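Local coordinates for capsid protein (Penaeus vannamei nodavirus, PDB 5YKZ), which forms the dimeric spikes of a shrimp nodavirus capsid through this protruding (P) domain, at residues B[10-16]-B[109-115]; B[35-41]-B[85-91]; B[19-24]-B[99-104]; B[48-54]-B[105-110]. All coordinates share one frame; numbering follows the deposited sequence.

Contact 1 of 4, residues B[10-16]-B[109-115]; sequences VDKAVNF and TTGFNII
Val14 and Phe112 leave the ladder together on the face they share with Lys12 and Ile114, with CB of Val14 over the phenyl face in a CH-pi contact, 4.0 Å from the ring centroid. With CG of Phe112 between its own backbone N and carbonyl carbon (chi1 54°), the ring is brought nearer to segment 10-16; Val14 O also lies over it, toward the rim. Phe16 meets Phe112 from beyond the end of strand 10-15. Their side chains run at about a right angle, the ring planes are 50° apart, and CD1 of Phe112 rests over the Phe16 face, 3.5 Å from Phe16 CE1. At the edge of the Phe16 ring stands Thr110 OG1, a hydroxyl bonded to Tyr57. Farther along, Ile114 runs beside the aliphatic part of Lys12, its CD1 3.7 Å from Lys12 CG, and the same methyl reaches CG2 of Val14. Val10 and Asn113 occupy the other face, with Val10 CG1 against Asn113 OD1.

Paired backbone bonds join Val14 and Phe112, and Ile114 N gives a nearly straight bond to Lys12 O. Asp11 N reaches Ile114 O at 2.7 Å but with a more bent N-H...O angle of 138°. Past the ladder, Phe16 N bonds to Thr110 O, while a water links Phe16 O to Thr110 N. Asp11 and Lys12 both face Ile114, which shifts the register by one: this is a classic beta bulge in an antiparallel ladder, here between the first and last strands of an all-beta domain.

Contact 2 of 4, residues B[35-41]-B[85-91]; sequences PSTSYLL and IKVKTDT
Reciprocal backbone hydrogen bonds join Tyr39 with Val87 and Leu41 with Ile85, two antiparallel hydrogen-bonded pairs; Tyr39 N to Val87 O is 2.9 Å. The ladder runs on into the loops through Thr89 N to Thr37 O and Ser36 N to Asp90 O.

Among side-chain bonds, Thr89 OG1 takes the N-H of Thr37, with Thr37 N 3.0 Å from Thr89 OG1 and an angle of 168°. Its first torsion of 55° holds this hydroxyl between backbone N and carbonyl carbon, turned to segment 35-41; it also bonds to Ser34 O. Thr37 OG1 in turn donates to Pro35 O, two residues back in the same segment.

Apolar contacts gather on the face of Tyr39, Leu41, Ile85 and Val87. Leu41 CD1 touches Ile85 CG2 at 3.8 Å and, more loosely, Val87 CG1, while Thr89 CG2 approaches Tyr39 CE2 at 3.8 Å. On the other face Lys86 folds back over the neighbouring strand, its CD 3.3 Å from Tyr39 O, and its ammonium group bonds to Val8 O and forms a salt bridge with Asp7, both of the second subunit.

Strand 38-41 thus lies between strand 85-88 and strand 111-118, with Leu40 bonded to Ile115; Leu41 and Val87 pack on Phe95 of strand 95-101, and Leu40 meets Ile115 of the second subunit.

Contact 3 of 4, residues B[19-24]-B[99-104]; sequences PEVSGV and VVLTTA
A type II beta turn, Val21 to Val24, in the loop between strands 7-15 and 26-30 rests against the end of strand 99-101 and the bend that follows it. Two direct hydrogen bonds hold it there. Gly23 N points almost straight at Leu101 O, 2.9 Å away with an N-H...O angle of 177°. Next to it, Ser22 OG accepts a similarly straight bond from the backbone of Ala104, whose N lies 2.9 Å from Ser22 OG. The serine hydroxyl lies beside its own backbone N (chi1 -64°), a position that brings it up to the bend, and Ser22 CB meanwhile lies 3.2 Å from Thr102 O.

Ala104 presses its methyl into the concave side of the loop, with CB 3.4 Å from Pro19 O and also close to Ser22 N. The Pro19 ring meets Leu101 at about a right angle, its CD 4.0 Å from Leu101 CD2. Val100 CG2 comes to 3.5 Å from Gly23 C, the carbonyl carbon, touching the turn's backbone.

Waters bridge what the direct bonds leave apart. One lies within bonding distance of Val21 O and Val24 O, at the two ends of the turn, and accepts from Leu101 N; a second sits between Pro19 O and Ala104 O, within bonding distance of both. Gly23 has a positive phi, a region of backbone angles that glycine enters readily. Glycine is common at this third position of a type II turn, which here lies against a strand end.

Contact 4 of 4, residues B[48-54]-B[105-110]; sequences QNFQSEA and SKKQTT
The Phe50 ring has Gln48 CB over one face, offset toward the rim, and Thr110 CG2 at its edge, in the plane, 3.9 Å from Phe50 CZ. The Gln108 side chain runs obliquely to that of Phe50, its CG 3.6 Å from Phe50 CD1, with amide and ring planes 41° apart. Beyond the ring, the Gln108 amide and the Glu53 carboxylate come together from the two segments, their planes 57° apart. Gln108 NE2 lies on the syn lone pair of Glu53 OE2 at 2.9 Å, and OE2 is almost in the plane of the amide. The same NE2 also donates to Asn49 O, so two acceptors fix the rotation of the amide.

Glu53 OE2 has a second donor on its anti side, Lys106 NZ, in a salt bridge of 2.6 Å. The Lys106 and Glu53 chains run antiparallel alongside one another, and Lys106, bent at chi2 and chi3, also gives bonds from NZ to Phe50 O at 2.8 Å and to Gly55 O. With two donors gripping OE2, the carboxylate is probably held in its charged form. Its other oxygen, OE1, takes the Ser52 hydroxyl from above the plane and a water that accepts from Lys107 N. At the far end Thr109 N bonds to Gln48 OE1 at 2.9 Å, standing well above the amide carbonyl plane.

The contact joins the end of strand 38-48 and the loop to strand 58-63 with the loop between strands 95-101 and 111-118. Phe45 meets Phe50 edge-to-face, Tyr57 packs on Lys106 and Gln108, and Gln48 pairs with a strand of the second subunit, carrying the sheet across the interface.

From the N terminus, strand 7-15 enters contact 1, whose partner 109-115 lies near the C terminus; this outermost loop encloses the other three contacts. Contact 3 starts next, in the 19-24 loop, and closes on 99-104, with contact 2 nested inside it between strands 38-48 and 79-88. Segment 48-54 opens contact 4, which closes on 105-110 and so crosses both contact 2 and contact 3. Contacts 1 and 2 join through Ile115 and Leu40 on adjacent strands. Contacts 3 and 4 meet where Leu101 packs on Lys106, at the other side of the chain's centre from contact 2, and contact 4 runs into contact 1 through Thr109 and Thr110.

Contact 1 of 4, residues B[10-16]-B[109-115]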
# COMPACT_ATOMS: atom_id res chain seq x y z
N VAL B 10 4.41 -7.32 -9.11
CA VAL B 10 4.11 -5.91 -9.48
C VAL B 10 4.49 -5.75 -10.91
O VAL B 10 5.72 -5.79 -11.20
CB VAL B 10 4.83 -4.91 -8.58
CG1 VAL B 10 4.51 -3.50 -9.06
CG2 VAL B 10 4.27 -5.08 -7.20
N ASP B 11 3.51 -5.59 -11.75
CA ASP B 11 3.71 -5.33 -13.15
C ASP B 11 4.29 -3.99 -13.48
O ASP B 11 5.22 -3.82 -14.35
CB ASP B 11 2.46 -5.54 -13.94
CG ASP B 11 2.72 -5.27 -15.39
OD1 ASP B 11 3.35 -6.11 -16.02
OD2 ASP B 11 2.48 -4.13 -15.87
N LYS B 12 3.78 -2.97 -12.82
CA LYS B 12 4.36 -1.63 -12.92
C LYS B 12 3.87 -0.79 -11.77
O LYS B 12 2.86 -1.07 -11.08
CB LYS B 12 4.12 -0.92 -14.17
CG LYS B 12 2.70 -0.95 -14.51
CD LYS B 12 2.49 -0.56 -16.01
CE LYS B 12 3.27 0.69 -16.34
NZ LYS B 12 3.09 1.12 -17.75
N ALA B 13 4.65 0.24 -11.51
CA ALA B 13 4.35 1.27 -10.50
C ALA B 13 3.95 2.50 -11.28
O ALA B 13 4.64 2.89 -12.27
CB ALA B 13 5.67 1.49 -9.81
N VAL B 14 2.86 3.15 -10.92
CA VAL B 14 2.33 4.30 -11.63
C VAL B 14 2.03 5.42 -10.70
O VAL B 14 1.39 5.16 -9.64
CB VAL B 14 1.07 3.93 -12.41
CG1 VAL B 14 0.53 5.10 -13.22
CG2 VAL B 14 1.41 2.80 -13.38
N ASN B 15 2.46 6.64 -10.93
CA ASN B 15 2.05 7.76 -10.12
C ASN B 15 0.62 8.16 -10.38
O ASN B 15 0.14 8.10 -11.51
CB ASN B 15 2.95 8.96 -10.37
CG ASN B 15 4.35 8.74 -9.93
OD1 ASN B 15 4.62 7.92 -9.04
ND2 ASN B 15 5.27 9.52 -10.51
N PHE B 16 -0.06 8.61 -9.33
CA PHE B 16 -1.33 9.28 -9.50
C PHE B 16 -1.13 10.63 -10.21
O PHE B 16 -0.10 11.29 -10.01
CB PHE B 16 -2.05 9.50 -8.17
CG PHE B 16 -2.71 8.30 -7.63
CD1 PHE B 16 -3.75 7.71 -8.33
CD2 PHE B 16 -2.35 7.74 -6.42
CE1 PHE B 16 -4.43 6.65 -7.82
CE2 PHE B 16 -3.02 6.63 -5.93
CZ PHE B 16 -4.04 6.09 -6.60
N THR B 109 3.79 13.71 -4.77
CA THR B 109 3.68 12.57 -5.66
C THR B 109 3.34 11.33 -4.89
O THR B 109 4.09 10.92 -3.97
CB THR B 109 4.98 12.35 -6.42
OG1 THR B 109 5.29 13.51 -7.23
CG2 THR B 109 4.86 11.20 -7.39
N THR B 110 2.22 10.73 -5.25
CA THR B 110 1.83 9.42 -4.70
C THR B 110 1.48 8.56 -5.90
O THR B 110 1.41 9.02 -7.04
CB THR B 110 0.71 9.51 -3.70
OG1 THR B 110 -0.51 9.81 -4.34
CG2 THR B 110 1.01 10.51 -2.60
N GLY B 111 1.21 7.27 -5.64
CA GLY B 111 0.95 6.35 -6.71
C GLY B 111 0.41 5.03 -6.24
O GLY B 111 -0.10 4.90 -5.10
N PHE B 112 0.51 4.08 -7.12
CA PHE B 112 -0.03 2.75 -6.89
C PHE B 112 0.81 1.72 -7.58
O PHE B 112 1.49 2.02 -8.59
CB PHE B 112 -1.53 2.64 -7.30
CG PHE B 112 -1.80 3.07 -8.71
CD1 PHE B 112 -2.04 4.39 -8.99
CD2 PHE B 112 -1.88 2.14 -9.69
CE1 PHE B 112 -2.35 4.78 -10.29
CE2 PHE B 112 -2.23 2.53 -10.98
CZ PHE B 112 -2.44 3.86 -11.26
N ASN B 113 0.77 0.50 -7.06
CA ASN B 113 1.29 -0.69 -7.71
C ASN B 113 0.26 -1.39 -8.45
O ASN B 113 -0.85 -1.50 -7.95
CB ASN B 113 1.94 -1.61 -6.67
CG ASN B 113 3.34 -0.98 -6.24
OD1 ASN B 113 4.12 -0.56 -7.06
ND2 ASN B 113 3.47 -0.79 -5.12
N ILE B 114 0.55 -1.85 -9.67
CA ILE B 114 -0.36 -2.65 -10.48
C ILE B 114 0.09 -4.08 -10.36
O ILE B 114 1.20 -4.44 -10.80
CB ILE B 114 -0.37 -2.21 -11.92
CG1 ILE B 114 -0.64 -0.70 -12.05
CG2 ILE B 114 -1.37 -3.07 -12.69
CD1 ILE B 114 -0.79 -0.24 -13.47
N ILE B 115 -0.70 -4.89 -9.71
CA ILE B 115 -0.37 -6.27 -9.30
C ILE B 115 -1.12 -7.20 -10.21
O ILE B 115 -2.26 -7.05 -10.52
CB ILE B 115 -0.77 -6.51 -7.86
CG1 ILE B 115 -0.07 -5.51 -6.98
CG2 ILE B 115 -0.39 -7.92 -7.46
CD1 ILE B 115 -0.57 -5.37 -5.64
O HOH W 1 1.00 12.34 -7.62

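Contact 2 of 4, residues B[35-41]-B[85-91]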
# COMPACT_ATOMS: atom_id res chain seq x y z
N PRO B 35 -4.68 -6.93 -22.63
CA PRO B 35 -6.07 -6.76 -22.90
C PRO B 35 -6.95 -7.62 -22.02
O PRO B 35 -6.60 -8.78 -21.71
CB PRO B 35 -6.19 -7.12 -24.38
CG PRO B 35 -4.86 -6.80 -24.90
CD PRO B 35 -3.96 -7.36 -23.86
N SER B 36 -8.10 -7.10 -21.63
CA SER B 36 -9.15 -7.88 -20.96
C SER B 36 -8.61 -8.70 -19.86
O SER B 36 -8.93 -9.87 -19.70
CB SER B 36 -9.97 -8.70 -22.01
OG SER B 36 -10.45 -7.88 -23.06
N THR B 37 -7.84 -8.07 -18.96
CA THR B 37 -7.18 -8.73 -17.85
C THR B 37 -7.44 -7.89 -16.56
O THR B 37 -7.43 -6.66 -16.61
CB THR B 37 -5.66 -8.76 -18.07
OG1 THR B 37 -5.41 -9.56 -19.30
CG2 THR B 37 -4.90 -9.47 -16.95
N SER B 38 -7.60 -8.61 -15.50
CA SER B 38 -7.85 -7.98 -14.17
C SER B 38 -6.57 -7.84 -13.42
O SER B 38 -5.66 -8.69 -13.38
CB SER B 38 -8.86 -8.81 -13.43
OG SER B 38 -10.17 -8.58 -14.11
N TYR B 39 -6.51 -6.68 -12.74
CA TYR B 39 -5.36 -6.25 -11.90
C TYR B 39 -5.82 -5.80 -10.57
O TYR B 39 -6.99 -5.31 -10.45
CB TYR B 39 -4.59 -5.13 -12.62
CG TYR B 39 -4.01 -5.55 -13.90
CD1 TYR B 39 -2.75 -6.14 -13.94
CD2 TYR B 39 -4.67 -5.40 -15.12
CE1 TYR B 39 -2.20 -6.60 -15.13
CE2 TYR B 39 -4.09 -5.84 -16.31
CZ TYR B 39 -2.88 -6.43 -16.27
OH TYR B 39 -2.32 -6.83 -17.50
N LEU B 40 -4.98 -5.82 -9.60
CA LEU B 40 -5.22 -5.18 -8.26
C LEU B 40 -4.32 -3.99 -8.15
O LEU B 40 -3.11 -4.10 -8.50
CB LEU B 40 -4.88 -6.20 -7.24
CG LEU B 40 -5.32 -5.95 -5.87
CD1 LEU B 40 -6.88 -6.04 -5.68
CD2 LEU B 40 -4.61 -6.86 -4.88
N LEU B 41 -4.81 -2.89 -7.64
CA LEU B 41 -4.02 -1.69 -7.42
C LEU B 41 -3.93 -1.41 -5.96
O LEU B 41 -4.95 -1.41 -5.25
CB LEU B 41 -4.64 -0.46 -8.10
CG LEU B 41 -5.25 -0.66 -9.45
CD1 LEU B 41 -5.80 0.61 -10.01
CD2 LEU B 41 -4.23 -1.26 -10.46
N ILE B 85 -7.97 -1.55 -5.32
CA ILE B 85 -8.87 -1.52 -6.48
C ILE B 85 -8.69 -2.75 -7.31
O ILE B 85 -7.56 -3.18 -7.60
CB ILE B 85 -8.55 -0.25 -7.33
CG1 ILE B 85 -9.04 0.97 -6.62
CG2 ILE B 85 -9.19 -0.39 -8.72
CD1 ILE B 85 -8.54 2.29 -7.20
N LYS B 86 -9.77 -3.36 -7.73
CA LYS B 86 -9.80 -4.41 -8.72
C LYS B 86 -10.39 -3.81 -9.97
O LYS B 86 -11.47 -3.24 -9.95
CB LYS B 86 -10.63 -5.59 -8.26
CG LYS B 86 -10.84 -6.73 -9.23
CD LYS B 86 -9.62 -7.30 -9.92
CE LYS B 86 -8.79 -7.95 -8.89
NZ LYS B 86 -9.42 -9.04 -8.15
N VAL B 87 -9.69 -3.93 -11.08
CA VAL B 87 -10.10 -3.32 -12.33
C VAL B 87 -9.66 -4.17 -13.48
O VAL B 87 -8.54 -4.77 -13.48
CB VAL B 87 -9.56 -1.89 -12.45
CG1 VAL B 87 -8.01 -1.86 -12.40
CG2 VAL B 87 -10.16 -1.15 -13.65
N LYS B 88 -10.52 -4.27 -14.48
CA LYS B 88 -10.23 -5.00 -15.72
C LYS B 88 -9.97 -4.05 -16.83
O LYS B 88 -10.70 -3.09 -17.06
CB LYS B 88 -11.39 -5.89 -16.05
CG LYS B 88 -11.19 -6.87 -17.23
CD LYS B 88 -12.42 -7.75 -17.48
CE LYS B 88 -12.26 -8.63 -18.71
NZ LYS B 88 -13.46 -9.56 -18.89
N THR B 89 -8.93 -4.36 -17.57
CA THR B 89 -8.64 -3.59 -18.76
C THR B 89 -9.65 -3.89 -19.89
O THR B 89 -10.34 -4.90 -19.91
CB THR B 89 -7.29 -3.83 -19.29
OG1 THR B 89 -7.15 -5.24 -19.50
CG2 THR B 89 -6.21 -3.40 -18.25
N ASP B 90 -9.71 -2.91 -20.80
CA ASP B 90 -10.44 -3.06 -22.04
C ASP B 90 -9.60 -3.89 -22.98
O ASP B 90 -8.52 -4.39 -22.70
CB ASP B 90 -10.84 -1.69 -22.56
CG ASP B 90 -9.69 -0.81 -22.96
OD1 ASP B 90 -8.57 -1.25 -23.13
OD2 ASP B 90 -10.00 0.40 -23.14
N THR B 91 -10.16 -4.11 -24.21
CA THR B 91 -9.51 -4.99 -25.19
C THR B 91 -8.27 -4.33 -25.68
O THR B 91 -7.42 -4.95 -26.33
CB THR B 91 -10.48 -5.28 -26.38
OG1 THR B 91 -10.89 -4.02 -26.95
CG2 THR B 91 -11.68 -6.01 -25.89

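Contact 3 of 4, residues B[19-24]-B[99-104]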
# COMPACT_ATOMS: atom_id res chain seq x y z
N PRO B 19 -4.41 16.46 -10.14
CA PRO B 19 -5.52 17.31 -10.63
C PRO B 19 -5.33 18.77 -10.37
O PRO B 19 -4.81 19.19 -9.37
CB PRO B 19 -6.75 16.79 -9.87
CG PRO B 19 -6.37 15.42 -9.41
CD PRO B 19 -4.89 15.43 -9.20
N GLU B 20 -5.84 19.58 -11.33
CA GLU B 20 -5.60 21.01 -11.26
C GLU B 20 -6.56 21.75 -10.40
O GLU B 20 -6.25 22.87 -9.98
CB GLU B 20 -5.57 21.66 -12.65
CG GLU B 20 -4.41 21.17 -13.49
CD GLU B 20 -3.07 21.69 -13.04
OE1 GLU B 20 -2.05 21.02 -13.32
OE2 GLU B 20 -2.99 22.80 -12.47
N VAL B 21 -7.73 21.25 -10.23
CA VAL B 21 -8.79 21.98 -9.50
C VAL B 21 -9.25 21.23 -8.22
O VAL B 21 -9.60 20.02 -8.30
CB VAL B 21 -10.03 22.27 -10.39
CG1 VAL B 21 -11.15 23.03 -9.60
CG2 VAL B 21 -9.58 23.06 -11.61
N SER B 22 -9.24 21.90 -7.07
CA SER B 22 -9.59 21.28 -5.84
C SER B 22 -10.93 20.68 -5.87
O SER B 22 -11.93 21.39 -6.25
CB SER B 22 -9.51 22.33 -4.71
OG SER B 22 -8.19 22.74 -4.61
N GLY B 23 -11.07 19.44 -5.46
CA GLY B 23 -12.34 18.86 -5.32
C GLY B 23 -13.04 18.38 -6.59
O GLY B 23 -14.15 17.85 -6.50
N VAL B 24 -12.44 18.52 -7.74
CA VAL B 24 -12.99 18.17 -9.04
C VAL B 24 -12.23 16.94 -9.55
O VAL B 24 -11.09 17.07 -9.88
CB VAL B 24 -12.93 19.33 -10.02
CG1 VAL B 24 -13.51 18.86 -11.34
CG2 VAL B 24 -13.77 20.52 -9.52
N VAL B 99 -9.95 10.33 -10.14
CA VAL B 99 -9.01 10.73 -9.08
C VAL B 99 -9.34 12.12 -8.66
O VAL B 99 -9.54 13.02 -9.50
CB VAL B 99 -7.58 10.70 -9.62
CG1 VAL B 99 -6.64 11.10 -8.48
CG2 VAL B 99 -7.17 9.34 -10.15
N VAL B 100 -9.47 12.35 -7.38
CA VAL B 100 -9.82 13.64 -6.85
C VAL B 100 -8.92 14.03 -5.71
O VAL B 100 -8.60 13.18 -4.82
CB VAL B 100 -11.29 13.72 -6.42
CG1 VAL B 100 -11.62 12.73 -5.41
CG2 VAL B 100 -11.71 15.16 -6.04
N LEU B 101 -8.42 15.25 -5.75
CA LEU B 101 -7.53 15.82 -4.74
C LEU B 101 -8.30 16.93 -4.04
O LEU B 101 -8.77 17.86 -4.72
CB LEU B 101 -6.33 16.38 -5.39
CG LEU B 101 -5.05 16.65 -4.72
CD1 LEU B 101 -4.52 15.49 -3.89
CD2 LEU B 101 -3.96 17.10 -5.71
N THR B 102 -8.42 16.90 -2.74
CA THR B 102 -9.27 17.88 -2.03
C THR B 102 -8.66 19.25 -2.11
O THR B 102 -9.47 20.25 -2.27
CB THR B 102 -9.48 17.42 -0.61
OG1 THR B 102 -10.09 16.13 -0.62
CG2 THR B 102 -10.33 18.37 0.25
N THR B 103 -7.39 19.43 -1.98
CA THR B 103 -6.71 20.65 -2.12
C THR B 103 -5.71 20.47 -3.22
O THR B 103 -4.69 19.73 -3.04
CB THR B 103 -6.10 21.10 -0.81
OG1 THR B 103 -7.11 21.26 0.16
CG2 THR B 103 -5.38 22.45 -0.92
N ALA B 104 -5.89 21.07 -4.39
CA ALA B 104 -5.05 20.81 -5.54
C ALA B 104 -3.68 21.38 -5.45
O ALA B 104 -2.78 20.92 -6.20
CB ALA B 104 -5.75 21.27 -6.81
O HOH W 2 -2.45 18.81 -8.06
O HOH W 3 -9.22 17.14 -7.80

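Contact 4 of 4, residues B[48-54]-B[105-110]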
# COMPACT_ATOMS: atom_id res chain seq x y z
N GLN B 48 8.04 11.65 0.68
CA GLN B 48 7.25 12.88 0.41
C GLN B 48 7.23 13.78 1.53
O GLN B 48 7.10 13.38 2.68
CB GLN B 48 5.81 12.50 -0.04
CG GLN B 48 5.78 11.74 -1.32
CD GLN B 48 6.36 12.49 -2.45
OE1 GLN B 48 5.84 13.59 -2.74
NE2 GLN B 48 7.30 11.96 -3.08
N ASN B 49 7.29 15.10 1.25
CA ASN B 49 7.07 16.13 2.24
C ASN B 49 5.72 16.73 2.04
O ASN B 49 5.56 17.66 1.24
CB ASN B 49 8.14 17.20 2.19
CG ASN B 49 7.89 18.24 3.20
OD1 ASN B 49 7.05 18.15 4.05
ND2 ASN B 49 8.76 19.28 3.17
N PHE B 50 4.71 16.18 2.72
CA PHE B 50 3.33 16.67 2.61
C PHE B 50 3.13 17.94 3.37
O PHE B 50 2.01 18.45 3.30
CB PHE B 50 2.34 15.57 3.10
CG PHE B 50 2.36 14.32 2.30
CD1 PHE B 50 1.76 14.26 1.02
CD2 PHE B 50 2.93 13.14 2.74
CE1 PHE B 50 1.73 13.12 0.32
CE2 PHE B 50 2.91 11.98 2.04
CZ PHE B 50 2.31 11.98 0.79
N GLN B 51 4.13 18.46 4.05
CA GLN B 51 4.06 19.69 4.87
C GLN B 51 4.89 20.74 4.25
O GLN B 51 5.21 21.75 4.97
CB GLN B 51 4.49 19.38 6.29
CG GLN B 51 3.50 18.42 6.92
CD GLN B 51 3.75 18.09 8.40
OE1 GLN B 51 4.62 18.67 9.05
NE2 GLN B 51 3.05 17.10 8.89
N SER B 52 5.16 20.72 2.99
CA SER B 52 5.94 21.75 2.28
C SER B 52 5.11 23.02 2.18
O SER B 52 5.71 24.08 1.87
CB SER B 52 6.37 21.26 0.91
OG SER B 52 5.32 20.62 0.21
N GLU B 53 3.80 22.99 2.39
CA GLU B 53 2.91 24.19 2.40
C GLU B 53 1.69 23.77 3.18
O GLU B 53 1.54 22.56 3.56
CB GLU B 53 2.58 24.63 0.97
CG GLU B 53 1.77 23.63 0.13
CD GLU B 53 2.56 22.39 -0.22
OE1 GLU B 53 3.63 22.45 -0.84
OE2 GLU B 53 2.08 21.27 0.14
N ALA B 54 0.83 24.73 3.54
CA ALA B 54 -0.33 24.44 4.31
C ALA B 54 -1.30 23.57 3.55
O ALA B 54 -1.32 23.54 2.38
CB ALA B 54 -1.00 25.75 4.77
N SER B 105 -3.42 22.33 -4.57
CA SER B 105 -2.11 22.88 -4.39
C SER B 105 -1.13 21.95 -3.69
O SER B 105 0.03 22.27 -3.55
CB SER B 105 -2.21 24.23 -3.66
OG SER B 105 -2.93 24.13 -2.51
N LYS B 106 -1.62 20.77 -3.26
CA LYS B 106 -0.77 19.74 -2.68
C LYS B 106 -0.23 18.93 -3.84
O LYS B 106 -0.91 18.02 -4.33
CB LYS B 106 -1.55 18.90 -1.68
CG LYS B 106 -2.25 19.68 -0.59
CD LYS B 106 -1.30 20.48 0.29
CE LYS B 106 -0.36 19.60 1.06
NZ LYS B 106 0.44 20.40 2.01
N LYS B 107 0.96 19.30 -4.30
CA LYS B 107 1.52 18.76 -5.53
C LYS B 107 2.47 17.59 -5.30
O LYS B 107 3.27 17.23 -6.19
CB LYS B 107 2.29 19.86 -6.33
CG LYS B 107 1.52 21.11 -6.67
CD LYS B 107 0.32 20.70 -7.46
CE LYS B 107 -0.38 21.97 -8.11
NZ LYS B 107 -1.67 21.63 -8.71
N GLN B 108 2.39 16.99 -4.10
CA GLN B 108 3.22 15.84 -3.75
C GLN B 108 2.89 14.70 -4.72
O GLN B 108 1.86 14.66 -5.37
CB GLN B 108 2.95 15.41 -2.30
CG GLN B 108 3.50 16.41 -1.30
CD GLN B 108 2.64 17.64 -1.05
OE1 GLN B 108 1.51 17.70 -1.50
NE2 GLN B 108 3.23 18.64 -0.38
N THR B 109 3.79 13.71 -4.77
CA THR B 109 3.68 12.57 -5.66
C THR B 109 3.34 11.33 -4.89
O THR B 109 4.09 10.92 -3.97
CB THR B 109 4.98 12.35 -6.42
OG1 THR B 109 5.29 13.51 -7.23
CG2 THR B 109 4.86 11.20 -7.39
N THR B 110 2.22 10.73 -5.25
CA THR B 110 1.83 9.42 -4.70
C THR B 110 1.48 8.56 -5.90
O THR B 110 1.41 9.02 -7.04
CB THR B 110 0.71 9.51 -3.70
OG1 THR B 110 -0.51 9.81 -4.34
CG2 THR B 110 1.01 10.51 -2.60
O HOH W 4 3.21 20.88 -3.19
O HOH W 5 -1.65 24.96 -0.07